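Local atomic coordinates of CT253 (Chlamydia trachomatis serovar L2, PDB entry 6UXC), a protein that is of unknown function, a predicted chlamydial lipoprotein belonging to a sequence family that itself awaits a functional assignment. Residues N111-F123 with I133-A145. Residues are numbered along the deposited sequence; the frame is centred on the assembly and turned at random.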
loop_
_atom_site.group_PDB
_atom_site.type_symbol
_atom_site.label_atom_id
_atom_site.label_comp_id
_atom_site.label_asym_id
_atom_site.label_seq_id
_atom_site.Cartn_x
_atom_site.Cartn_y
_atom_site.Cartn_z
ATOM N N ASN A 111 -23.987 11.312 8.389
ATOM C CA ASN A 111 -23.411 11.524 7.060
ATOM C C ASN A 111 -22.640 10.292 6.581
ATOM O O ASN A 111 -21.417 10.293 6.587
ATOM C CB ASN A 111 -22.484 12.744 7.068
ATOM N N PRO A 112 -23.363 9.254 6.157
ATOM C CA PRO A 112 -22.716 7.964 5.876
ATOM C C PRO A 112 -21.581 8.085 4.873
ATOM O O PRO A 112 -21.638 8.855 3.915
ATOM C CB PRO A 112 -23.862 7.106 5.329
ATOM C CG PRO A 112 -25.092 7.694 5.975
ATOM C CD PRO A 112 -24.832 9.171 6.077
ATOM N N SER A 113 -20.543 7.298 5.095
ATOM C CA SER A 113 -19.316 7.462 4.346
ATOM C C SER A 113 -18.731 6.104 4.051
ATOM O O SER A 113 -19.133 5.083 4.615
ATOM C CB SER A 113 -18.304 8.311 5.115
ATOM O OG SER A 113 -18.038 7.718 6.370
ATOM N N ILE A 114 -17.763 6.108 3.154
ATOM C CA ILE A 114 -16.930 4.950 2.899
ATOM C C ILE A 114 -15.520 5.313 3.326
ATOM O O ILE A 114 -15.044 6.423 3.063
ATOM C CB ILE A 114 -16.998 4.510 1.424
ATOM C CG1 ILE A 114 -16.185 3.230 1.227
ATOM C CG2 ILE A 114 -16.503 5.609 0.484
ATOM C CD1 ILE A 114 -16.435 2.571 -0.079
ATOM N N SER A 115 -14.868 4.399 4.030
ATOM C CA SER A 115 -13.556 4.681 4.585
ATOM C C SER A 115 -12.676 3.456 4.449
ATOM O O SER A 115 -13.159 2.324 4.345
ATOM C CB SER A 115 -13.643 5.080 6.066
ATOM O OG SER A 115 -14.151 3.998 6.824
ATOM N N ALA A 116 -11.367 3.697 4.492
ATOM C CA ALA A 116 -10.383 2.634 4.471
ATOM C C ALA A 116 -9.227 3.002 5.387
ATOM O O ALA A 116 -8.933 4.180 5.612
ATOM C CB ALA A 116 -9.853 2.346 3.065
ATOM N N SER A 117 -8.593 1.979 5.922
ATOM C CA SER A 117 -7.521 2.127 6.892
ATOM C C SER A 117 -6.391 1.214 6.459
ATOM O O SER A 117 -6.629 0.037 6.170
ATOM C CB SER A 117 -8.012 1.763 8.300
ATOM O OG SER A 117 -6.993 1.886 9.264
ATOM N N VAL A 118 -5.165 1.741 6.423
ATOM C CA VAL A 118 -4.006 0.983 5.947
ATOM C C VAL A 118 -2.868 1.101 6.953
ATOM O O VAL A 118 -2.486 2.217 7.332
ATOM C CB VAL A 118 -3.531 1.479 4.570
ATOM C CG1 VAL A 118 -2.205 0.805 4.182
ATOM C CG2 VAL A 118 -4.608 1.247 3.535
ATOM N N ARG A 119 -2.302 -0.044 7.362
ATOM C CA ARG A 119 -1.070 -0.032 8.142
ATOM C C ARG A 119 0.122 -0.055 7.187
ATOM O O ARG A 119 0.300 -1.006 6.410
ATOM C CB ARG A 119 -0.958 -1.183 9.139
ATOM C CG ARG A 119 0.317 -1.046 9.970
ATOM C CD ARG A 119 0.499 -2.171 10.967
ATOM N NE ARG A 119 -0.576 -2.218 11.927
ATOM C CZ ARG A 119 -1.475 -3.192 12.021
ATOM N NH1 ARG A 119 -1.452 -4.246 11.218
ATOM N NH2 ARG A 119 -2.409 -3.101 12.945
ATOM N N VAL A 120 0.906 1.014 7.218
ATOM C CA VAL A 120 2.103 1.140 6.403
ATOM C C VAL A 120 3.305 0.832 7.276
ATOM O O VAL A 120 3.451 1.402 8.362
ATOM C CB VAL A 120 2.221 2.548 5.793
ATOM C CG1 VAL A 120 3.461 2.637 4.922
ATOM C CG2 VAL A 120 0.972 2.903 4.966
ATOM N N ARG A 121 4.168 -0.058 6.794
ATOM C CA ARG A 121 5.458 -0.341 7.380
ATOM C C ARG A 121 6.551 -0.125 6.347
ATOM O O ARG A 121 6.372 -0.426 5.168
ATOM C CB ARG A 121 5.529 -1.770 7.883
ATOM C CG ARG A 121 4.749 -2.000 9.121
ATOM C CD ARG A 121 4.676 -3.456 9.426
ATOM N NE ARG A 121 4.208 -3.691 10.781
ATOM C CZ ARG A 121 4.191 -4.882 11.358
ATOM N NH1 ARG A 121 4.566 -5.949 10.665
ATOM N NH2 ARG A 121 3.815 -4.995 12.625
ATOM N N VAL A 122 7.695 0.378 6.798
ATOM C CA VAL A 122 8.904 0.383 5.981
ATOM C C VAL A 122 9.995 -0.298 6.782
ATOM O O VAL A 122 10.203 0.025 7.955
ATOM C CB VAL A 122 9.339 1.806 5.590
ATOM C CG1 VAL A 122 10.593 1.732 4.736
ATOM C CG2 VAL A 122 8.238 2.500 4.850
ATOM N N PHE A 123 10.702 -1.210 6.138
ATOM C CA PHE A 123 11.816 -1.924 6.742
ATOM C C PHE A 123 13.096 -1.527 6.029
ATOM O O PHE A 123 13.101 -1.389 4.804
ATOM C CB PHE A 123 11.663 -3.428 6.616
ATOM C CG PHE A 123 10.514 -4.019 7.407
ATOM C CD1 PHE A 123 9.207 -3.890 6.974
ATOM C CD2 PHE A 123 10.769 -4.676 8.606
ATOM C CE1 PHE A 123 8.171 -4.440 7.717
ATOM C CE2 PHE A 123 9.756 -5.226 9.333
ATOM C CZ PHE A 123 8.451 -5.108 8.890
ATOM N N ILE A 133 11.588 0.657 10.369
ATOM C CA ILE A 133 11.905 2.066 10.629
ATOM C C ILE A 133 10.680 2.972 10.625
ATOM O O ILE A 133 10.792 4.151 11.004
ATOM C CB ILE A 133 12.935 2.618 9.621
ATOM C CG1 ILE A 133 12.392 2.562 8.194
ATOM C CG2 ILE A 133 14.238 1.831 9.745
ATOM C CD1 ILE A 133 13.197 3.374 7.194
ATOM N N TYR A 134 9.523 2.471 10.209
ATOM C CA TYR A 134 8.305 3.256 10.161
ATOM C C TYR A 134 7.121 2.308 10.271
ATOM O O TYR A 134 7.099 1.255 9.604
ATOM C CB TYR A 134 8.232 4.053 8.859
ATOM C CG TYR A 134 6.928 4.763 8.646
ATOM C CD1 TYR A 134 6.474 5.705 9.565
ATOM C CD2 TYR A 134 6.158 4.533 7.509
ATOM C CE1 TYR A 134 5.276 6.361 9.375
ATOM C CE2 TYR A 134 4.961 5.191 7.315
ATOM C CZ TYR A 134 4.525 6.107 8.248
ATOM O OH TYR A 134 3.332 6.775 8.071
ATOM N N GLN A 135 6.155 2.688 11.109
ATOM C CA GLN A 135 4.881 1.980 11.179
ATOM C C GLN A 135 3.811 2.989 11.545
ATOM O O GLN A 135 3.942 3.684 12.559
ATOM C CB GLN A 135 4.898 0.862 12.217
ATOM C CG GLN A 135 3.562 0.133 12.345
ATOM C CD GLN A 135 3.624 -1.005 13.325
ATOM O OE1 GLN A 135 3.552 -2.163 12.942
ATOM N NE2 GLN A 135 3.755 -0.681 14.605
ATOM N N GLU A 136 2.755 3.054 10.745
ATOM C CA GLU A 136 1.676 3.980 11.036
ATOM C C GLU A 136 0.422 3.517 10.329
ATOM O O GLU A 136 0.483 2.988 9.218
ATOM C CB GLU A 136 2.031 5.401 10.598
ATOM C CG GLU A 136 0.986 6.458 11.004
ATOM C CD GLU A 136 1.402 7.874 10.627
ATOM O OE1 GLU A 136 2.447 8.044 9.969
ATOM O OE2 GLU A 136 0.684 8.833 11.006
ATOM N N ILE A 137 -0.720 3.749 10.976
ATOM C CA ILE A 137 -2.018 3.507 10.361
ATOM C C ILE A 137 -2.518 4.822 9.786
ATOM O O ILE A 137 -2.658 5.815 10.511
ATOM C CB ILE A 137 -3.007 2.910 11.368
ATOM C CG1 ILE A 137 -2.474 1.558 11.844
ATOM C CG2 ILE A 137 -4.388 2.801 10.752
ATOM C CD1 ILE A 137 -3.261 0.926 12.957
ATOM N N LEU A 138 -2.740 4.828 8.480
ATOM C CA LEU A 138 -3.265 5.941 7.715
ATOM C C LEU A 138 -4.691 5.605 7.300
ATOM O O LEU A 138 -5.038 4.438 7.079
ATOM C CB LEU A 138 -2.405 6.197 6.474
ATOM C CG LEU A 138 -0.900 6.401 6.706
ATOM C CD1 LEU A 138 -0.166 6.563 5.394
ATOM C CD2 LEU A 138 -0.625 7.582 7.642
ATOM N N ASP A 139 -5.531 6.621 7.198
ATOM C CA ASP A 139 -6.914 6.354 6.846
ATOM C C ASP A 139 -7.468 7.527 6.060
ATOM O O ASP A 139 -6.894 8.616 6.031
ATOM C CB ASP A 139 -7.760 6.045 8.084
ATOM C CG ASP A 139 -7.732 7.159 9.123
ATOM O OD1 ASP A 139 -7.598 8.350 8.757
ATOM O OD2 ASP A 139 -7.842 6.824 10.318
ATOM N N ALA A 140 -8.581 7.260 5.384
ATOM C CA ALA A 140 -9.279 8.248 4.576
ATOM C C ALA A 140 -10.767 7.934 4.630
ATOM O O ALA A 140 -11.155 6.792 4.851
ATOM C CB ALA A 140 -8.772 8.239 3.136
ATOM N N SER A 141 -11.597 8.968 4.460
ATOM C CA SER A 141 -13.035 8.777 4.489
ATOM C C SER A 141 -13.688 9.762 3.535
ATOM O O SER A 141 -13.200 10.884 3.341
ATOM C CB SER A 141 -13.611 8.965 5.893
ATOM O OG SER A 141 -15.011 8.826 5.832
ATOM N N GLN A 142 -14.823 9.339 2.972
ATOM C CA GLN A 142 -15.525 10.144 1.980
ATOM C C GLN A 142 -17.031 9.921 2.084
ATOM O O GLN A 142 -17.506 8.784 2.202
ATOM C CB GLN A 142 -15.040 9.803 0.566
ATOM C CG GLN A 142 -15.513 10.756 -0.527
ATOM C CD GLN A 142 -14.995 12.153 -0.322
ATOM O OE1 GLN A 142 -13.907 12.337 0.203
ATOM N NE2 GLN A 142 -15.778 13.147 -0.723
ATOM N N SER A 143 -17.783 11.020 2.016
ATOM C CA SER A 143 -19.236 10.935 2.088
ATOM C C SER A 143 -19.779 10.172 0.889
ATOM O O SER A 143 -19.374 10.419 -0.247
ATOM C CB SER A 143 -19.834 12.342 2.143
ATOM O OG SER A 143 -21.243 12.315 1.987
ATOM N N LEU A 144 -20.698 9.233 1.147
ATOM C CA LEU A 144 -21.288 8.441 0.068
ATOM C C LEU A 144 -22.173 9.280 -0.844
ATOM O O LEU A 144 -22.480 8.843 -1.955
ATOM C CB LEU A 144 -22.103 7.281 0.640
ATOM C CG LEU A 144 -21.300 6.137 1.265
ATOM C CD1 LEU A 144 -22.255 5.164 1.919
ATOM C CD2 LEU A 144 -20.445 5.425 0.237
ATOM N N ALA A 145 -22.567 10.473 -0.411
ATOM C CA ALA A 145 -23.360 11.349 -1.260
ATOM C C ALA A 145 -22.515 12.133 -2.250
ATOM O O ALA A 145 -23.083 12.768 -3.147
ATOM C CB ALA A 145 -24.165 12.325 -0.397
HETATM O O HOH W 1 -23.344 10.496 2.697
#
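The guanidinium of Arg-121 meets the amide of Gln-135 edge-on, the two planes only 25° apart. NE and NH2 both donate to the one oxygen, Gln-135 OE1, at 2.7 Å from NE and 2.9 Å from NH2. The Gln-135 chain is fully extended, CG anti to the backbone N (chi1 178°), and runs beside the arginine; Arg-121 NH1 and NH2 also donate to the backbone oxygens of Phe-74, Ser-76 and Pro-77, which together with the in-plane grip on OE1 hold the guanidinium flat. Arg-119 flanks Gln-135 as well, but its guanidinium is turned 57° from the amide, and its CD lies 3.6 Å from Gln-135 OE1.

On the other side of the sheet, the Tyr-134 ring has Val-122 CG2 at its edge, 3.9 Å from CD2, while Val-120 CG1 approaches CE2 obliquely at 3.8 Å. The backbone N of Glu-136 sits over one ring face, offset toward the rim, and the ring also stacks with Tyr-184. Glu-136 OE1 lies at the ring edge beside the Tyr-134 hydroxyl, in a very short and therefore doubtful hydrogen bond; it also forms a salt bridge with Arg-180. Farther along, Val-120 CG2 touches Leu-138 CD1.

The backbones run antiparallel, with paired N-H···O=C bonds from Ile-114/Gln-142 to Val-120/Glu-136. At the far end Leu-144 N closes on Pro-112 O at 2.9 Å, an oxygen that also accepts from a water bound to Ser-143 OG, and Leu-144 CD2 packs on Ile-114 CB. Near the turn, Val-122 is opposed by two residues, its O accepting firmly from Ile-133 N and weakly from Tyr-134 N. This is a long beta hairpin with a classic bulge, forming one edge of a mixed sheet, with helix 165-184 packed on the face that carries Ile-114, Ala-116 and Ala-140.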